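Local coordinates for protein predicted ATPase involved in replication control, Cdc46/Mcm family (Methanopyrus kandleri AV19, PDB 3F8T) that probably acts as an ATP-binding MCM-family helicase that binds single-stranded DNA in replication, at residues G302-D307 and C340-A345; G123-V128 and H153-G158. The protein carries 2 engineered substitutions. All blocks are in the same frame, centred on the assembly; numbering follows the deposited sequence.

Contact 1 (G302-D307 and C340-A345); sequences GILAVD and CAVLAA
Ile303 packs against Ala341 and Leu343 where strands 303-307 and 341-345 pair in parallel within the five-stranded sheet of a P-loop ATPase domain; the strand order 2-3-4-1-5 is that of AAA+ proteins. Five backbone hydrogen bonds fix the register, running from Ala341 N to Gly302 O (2.8 Å) at one end to Ala345 N to Val306 O (3.0 Å) at the other. A chi1 of -61° sets CG1 of Ile303 anti to the carbonyl carbon, and chi2 of -78° then turns CD1 onto Ala341 CB at 3.9 Å, while Ile303 CG2 lies 3.9 Å from Leu343 CB. Helices 219-229 and 248-261 cover this face. An alanine in place of Ile303 would probably open a gap beneath Gln228 and Leu229 and leave Ala341 CB without its methyl neighbour. On the Leu304 face Cys340 SG packs as closely on Leu304 CB, at 3.9 Å, but the branch tips are looser: Val306 CG2 and Val342 CG1 are 4.2 Å apart, and Leu304 CD2 stands 4.3 Å from Val342 CG2. Even so, neither face is a solvent side, since every touching residue is buried and Leu320 and Met324 of helix 314-326 cover the Leu304 face. Asp307 ends its strand in a position consistent with Walker B; its OD1 lies 3.4 Å from Ala345 CB, while OD2 is hydrogen-bonded to Ser252 OG and Tyr268 OH.

Contact 2 (G123-V128 and H153-G158); sequences GVVREV and HRLGPG
Val128 and Leu155 meet through their torsions: chi1 of Val128 (-59°) sets CG1 anti to the carbonyl carbon, and chi1 of Leu155 (41°) holds CG between its backbone N and carbonyl carbon, from where CD1 and CD2 touch the two valines, Val128 and Val125. Leu155 CD1 comes to 3.8 Å from Val128 CG1, the two side chains sliding past each other in opposite directions, and Leu155 CD2 lies 4.1 Å from Val125 CG2. The other Val128 methyl, CG2, touches Pro157 CD at 4.0 Å, with the valine and the proline ring at about a right angle. Val125 and Val128 both point at the loop although three residues apart, which strict strand alternation would not allow; the classic bulge at Arg126 and Glu127, both facing Ile138, accounts for it. One hydrogen bond ties the backbones: Gly158 N donates to Val125 O over 2.7 Å, nearly straight at 166° and directed at a lone pair in the carbonyl plane. The tightest touch of a side chain is Val125 CB on Gly156 O, at 3.3 Å. Gly158 has a positive phi at which a CB would be jammed against the preceding carbonyl oxygen, and its own O accepts a hydrogen bond from Arg265 NH2. Pro157 also rests on Leu291 and Ala293 of strand 289-293. A loop entering strand 160-168 thus packs on a bulged, long strand, 118-130, of the sheet, as suits the curled barrel of an OB fold.

In the fold
From the N terminus, strand 118-130 comes first, and contact 2 closes a helix-free loop of 24 residues, 14 of them in strands, through strands 134-140 and 145-149, within the OB-fold region. The chain then runs on into the P-loop domain, where contact 1 closes a loop of 32 residues holding helix 314-326 and the short strands 328-331 and 334-337. The two loops follow in series, neither nesting nor crossing. The centres of contact 1 and contact 2 are about 22 Å apart, and the nearest atoms of contact 1 and contact 2 about 9 Å apart, without touching. Strand 289-293, from the P-loop region, pairs with strand 118-130, while Arg265 bonds both Gly158 and Ile303, so the two domains join beside both contacts.

Contact 1 (G302-D307 and C340-A345)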
loop_
_atom_site.group_PDB
_atom_site.type_symbol
_atom_site.label_atom_id
_atom_site.label_comp_id
_atom_site.label_asym_id
_atom_site.label_seq_id
_atom_site.Cartn_x
_atom_site.Cartn_y
_atom_site.Cartn_z
ATOM N N GLY A 302 -3.612 -1.161 -0.121
ATOM C CA GLY A 302 -4.575 -0.215 -0.682
ATOM C C GLY A 302 -5.773 -0.913 -1.295
ATOM O O GLY A 302 -6.193 -1.994 -0.832
ATOM N N ILE A 303 -6.331 -0.287 -2.332
ATOM C CA ILE A 303 -7.551 -0.793 -2.955
ATOM C C ILE A 303 -7.199 -1.518 -4.240
ATOM O O ILE A 303 -6.505 -0.975 -5.090
ATOM C CB ILE A 303 -8.539 0.360 -3.291
ATOM C CG1 ILE A 303 -8.965 1.120 -2.015
ATOM C CG2 ILE A 303 -9.735 -0.158 -4.122
ATOM C CD1 ILE A 303 -10.035 0.403 -1.181
ATOM N N LEU A 304 -7.694 -2.740 -4.381
ATOM C CA LEU A 304 -7.674 -3.398 -5.682
ATOM C C LEU A 304 -9.057 -3.259 -6.331
ATOM O O LEU A 304 -10.026 -3.907 -5.909
ATOM C CB LEU A 304 -7.249 -4.865 -5.572
ATOM C CG LEU A 304 -7.313 -5.641 -6.899
ATOM C CD1 LEU A 304 -6.188 -5.238 -7.831
ATOM C CD2 LEU A 304 -7.302 -7.141 -6.616
ATOM N N ALA A 305 -9.139 -2.414 -7.358
ATOM C CA ALA A 305 -10.414 -2.210 -8.052
ATOM C C ALA A 305 -10.536 -3.226 -9.178
ATOM O O ALA A 305 -9.759 -3.198 -10.141
ATOM C CB ALA A 305 -10.522 -0.776 -8.584
ATOM N N VAL A 306 -11.495 -4.135 -9.040
ATOM C CA VAL A 306 -11.637 -5.258 -9.973
ATOM C C VAL A 306 -12.934 -5.066 -10.741
ATOM O O VAL A 306 -14.001 -5.434 -10.260
ATOM C CB VAL A 306 -11.645 -6.626 -9.253
ATOM C CG1 VAL A 306 -11.752 -7.760 -10.282
ATOM C CG2 VAL A 306 -10.364 -6.810 -8.434
ATOM N N ASP A 307 -12.825 -4.469 -11.923
ATOM C CA ASP A 307 -14.010 -4.097 -12.710
ATOM C C ASP A 307 -14.420 -5.276 -13.593
ATOM O O ASP A 307 -13.579 -6.098 -13.978
ATOM C CB ASP A 307 -13.709 -2.871 -13.575
ATOM C CG ASP A 307 -14.968 -2.045 -13.927
ATOM O OD1 ASP A 307 -16.097 -2.418 -13.564
ATOM O OD2 ASP A 307 -14.788 -0.984 -14.557
ATOM N N CYS A 340 -4.770 -6.227 0.082
ATOM C CA CYS A 340 -5.605 -5.228 -0.594
ATOM C C CYS A 340 -7.068 -5.348 -0.174
ATOM O O CYS A 340 -7.528 -6.420 0.205
ATOM C CB CYS A 340 -5.463 -5.374 -2.116
ATOM S SG CYS A 340 -5.723 -7.032 -2.765
ATOM N N ALA A 341 -7.786 -4.234 -0.208
ATOM C CA ALA A 341 -9.228 -4.248 0.008
ATOM C C ALA A 341 -9.822 -4.339 -1.396
ATOM O O ALA A 341 -9.539 -3.490 -2.239
ATOM C CB ALA A 341 -9.661 -2.955 0.729
ATOM N N VAL A 342 -10.610 -5.376 -1.655
ATOM C CA VAL A 342 -11.114 -5.619 -3.000
ATOM C C VAL A 342 -12.428 -4.853 -3.224
ATOM O O VAL A 342 -13.433 -5.099 -2.540
ATOM C CB VAL A 342 -11.302 -7.114 -3.279
ATOM C CG1 VAL A 342 -12.011 -7.333 -4.634
ATOM C CG2 VAL A 342 -9.932 -7.837 -3.248
ATOM N N LEU A 343 -12.373 -3.929 -4.171
ATOM C CA LEU A 343 -13.550 -3.192 -4.642
ATOM C C LEU A 343 -13.872 -3.687 -6.040
ATOM O O LEU A 343 -13.257 -3.278 -7.010
ATOM C CB LEU A 343 -13.304 -1.684 -4.651
ATOM C CG LEU A 343 -14.462 -0.855 -5.278
ATOM C CD1 LEU A 343 -15.789 -1.107 -4.570
ATOM C CD2 LEU A 343 -14.107 0.583 -5.230
ATOM N N ALA A 344 -14.839 -4.582 -6.119
ATOM C CA ALA A 344 -15.192 -5.221 -7.375
ATOM C C ALA A 344 -16.488 -4.620 -7.913
ATOM O O ALA A 344 -17.251 -4.005 -7.165
ATOM C CB ALA A 344 -15.350 -6.680 -7.168
ATOM N N ALA A 345 -16.694 -4.766 -9.221
ATOM C CA ALA A 345 -17.942 -4.367 -9.869
ATOM C C ALA A 345 -18.437 -5.471 -10.795
ATOM O O ALA A 345 -17.650 -6.103 -11.519
ATOM C CB ALA A 345 -17.751 -3.072 -10.615
#

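Contact 2 (G123-V128 and H153-G158)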
loop_
_atom_site.group_PDB
_atom_site.type_symbol
_atom_site.label_atom_id
_atom_site.label_comp_id
_atom_site.label_asym_id
_atom_site.label_seq_id
_atom_site.Cartn_x
_atom_site.Cartn_y
_atom_site.Cartn_z
ATOM N N GLY A 123 9.546 4.122 -3.880
ATOM C CA GLY A 123 8.350 3.620 -4.530
ATOM C C GLY A 123 8.127 2.135 -4.353
ATOM O O GLY A 123 8.646 1.533 -3.420
ATOM N N VAL A 124 7.345 1.556 -5.257
ATOM C CA VAL A 124 6.897 0.155 -5.153
ATOM C C VAL A 124 7.690 -0.705 -6.114
ATOM O O VAL A 124 7.855 -0.341 -7.278
ATOM C CB VAL A 124 5.358 0.008 -5.426
ATOM C CG1 VAL A 124 4.912 -1.473 -5.418
ATOM C CG2 VAL A 124 4.546 0.794 -4.379
ATOM N N VAL A 125 8.204 -1.828 -5.605
ATOM C CA VAL A 125 8.983 -2.754 -6.412
ATOM C C VAL A 125 8.048 -3.499 -7.361
ATOM O O VAL A 125 7.119 -4.199 -6.938
ATOM C CB VAL A 125 9.802 -3.761 -5.533
ATOM C CG1 VAL A 125 10.644 -4.679 -6.407
ATOM C CG2 VAL A 125 10.684 -3.018 -4.517
ATOM N N ARG A 126 8.296 -3.335 -8.655
ATOM C CA ARG A 126 7.484 -3.991 -9.677
ATOM C C ARG A 126 7.995 -5.386 -9.994
ATOM O O ARG A 126 7.212 -6.284 -10.331
ATOM C CB ARG A 126 7.516 -3.167 -10.959
ATOM C CG ARG A 126 6.856 -1.809 -10.825
ATOM C CD ARG A 126 5.349 -1.917 -10.986
ATOM N NE ARG A 126 4.987 -1.856 -12.393
ATOM C CZ ARG A 126 4.346 -0.845 -12.968
ATOM N NH1 ARG A 126 3.955 0.211 -12.265
ATOM N NH2 ARG A 126 4.089 -0.902 -14.259
ATOM N N GLU A 127 9.313 -5.563 -9.889
ATOM C CA GLU A 127 9.948 -6.767 -10.392
ATOM C C GLU A 127 11.333 -6.949 -9.774
ATOM O O GLU A 127 12.003 -5.975 -9.417
ATOM C CB GLU A 127 10.046 -6.693 -11.925
ATOM C CG GLU A 127 10.634 -7.930 -12.583
ATOM C CD GLU A 127 10.789 -7.779 -14.079
ATOM O OE1 GLU A 127 9.911 -7.144 -14.724
ATOM O OE2 GLU A 127 11.799 -8.307 -14.609
ATOM N N VAL A 128 11.738 -8.203 -9.617
ATOM C CA VAL A 128 13.100 -8.515 -9.199
ATOM C C VAL A 128 13.629 -9.621 -10.090
ATOM O O VAL A 128 12.848 -10.399 -10.648
ATOM C CB VAL A 128 13.211 -8.913 -7.711
ATOM C CG1 VAL A 128 12.702 -7.805 -6.798
ATOM C CG2 VAL A 128 12.507 -10.268 -7.398
ATOM N N HIS A 153 21.685 -6.269 -1.680
ATOM C CA HIS A 153 20.581 -5.722 -0.894
ATOM C C HIS A 153 19.283 -6.398 -1.274
ATOM O O HIS A 153 19.011 -6.621 -2.452
ATOM C CB HIS A 153 20.474 -4.215 -1.066
ATOM C CG HIS A 153 21.686 -3.477 -0.607
ATOM N ND1 HIS A 153 22.715 -3.142 -1.457
ATOM C CD2 HIS A 153 22.042 -3.020 0.617
ATOM C CE1 HIS A 153 23.653 -2.505 -0.779
ATOM N NE2 HIS A 153 23.269 -2.417 0.483
ATOM N N ARG A 154 18.485 -6.731 -0.271
ATOM C CA ARG A 154 17.279 -7.496 -0.512
ATOM C C ARG A 154 15.998 -6.658 -0.497
ATOM O O ARG A 154 15.897 -5.633 0.176
ATOM C CB ARG A 154 17.195 -8.680 0.459
ATOM C CG ARG A 154 18.015 -9.888 -0.013
ATOM C CD ARG A 154 18.394 -10.828 1.120
ATOM N NE ARG A 154 17.232 -11.374 1.827
ATOM C CZ ARG A 154 16.568 -12.485 1.489
ATOM N NH1 ARG A 154 16.930 -13.204 0.435
ATOM N NH2 ARG A 154 15.527 -12.881 2.221
ATOM N N LEU A 155 15.038 -7.113 -1.288
ATOM C CA LEU A 155 13.696 -6.552 -1.335
ATOM C C LEU A 155 12.875 -7.507 -2.203
ATOM O O LEU A 155 13.416 -8.515 -2.705
ATOM C CB LEU A 155 13.699 -5.096 -1.859
ATOM C CG LEU A 155 14.589 -4.674 -3.025
ATOM C CD1 LEU A 155 14.227 -5.406 -4.329
ATOM C CD2 LEU A 155 14.539 -3.174 -3.229
ATOM N N GLY A 156 11.588 -7.223 -2.380
ATOM C CA GLY A 156 10.740 -8.108 -3.183
ATOM C C GLY A 156 9.590 -7.369 -3.847
ATOM O O GLY A 156 9.263 -6.264 -3.446
ATOM N N PRO A 157 8.958 -7.993 -4.856
ATOM C CA PRO A 157 7.887 -7.325 -5.614
ATOM C C PRO A 157 6.741 -6.907 -4.690
ATOM O O PRO A 157 6.319 -7.692 -3.834
ATOM C CB PRO A 157 7.418 -8.413 -6.585
ATOM C CG PRO A 157 8.632 -9.365 -6.713
ATOM C CD PRO A 157 9.188 -9.380 -5.314
ATOM N N GLY A 158 6.261 -5.674 -4.842
ATOM C CA GLY A 158 5.130 -5.180 -4.045
ATOM C C GLY A 158 5.557 -4.384 -2.827
ATOM O O GLY A 158 4.767 -3.617 -2.266
#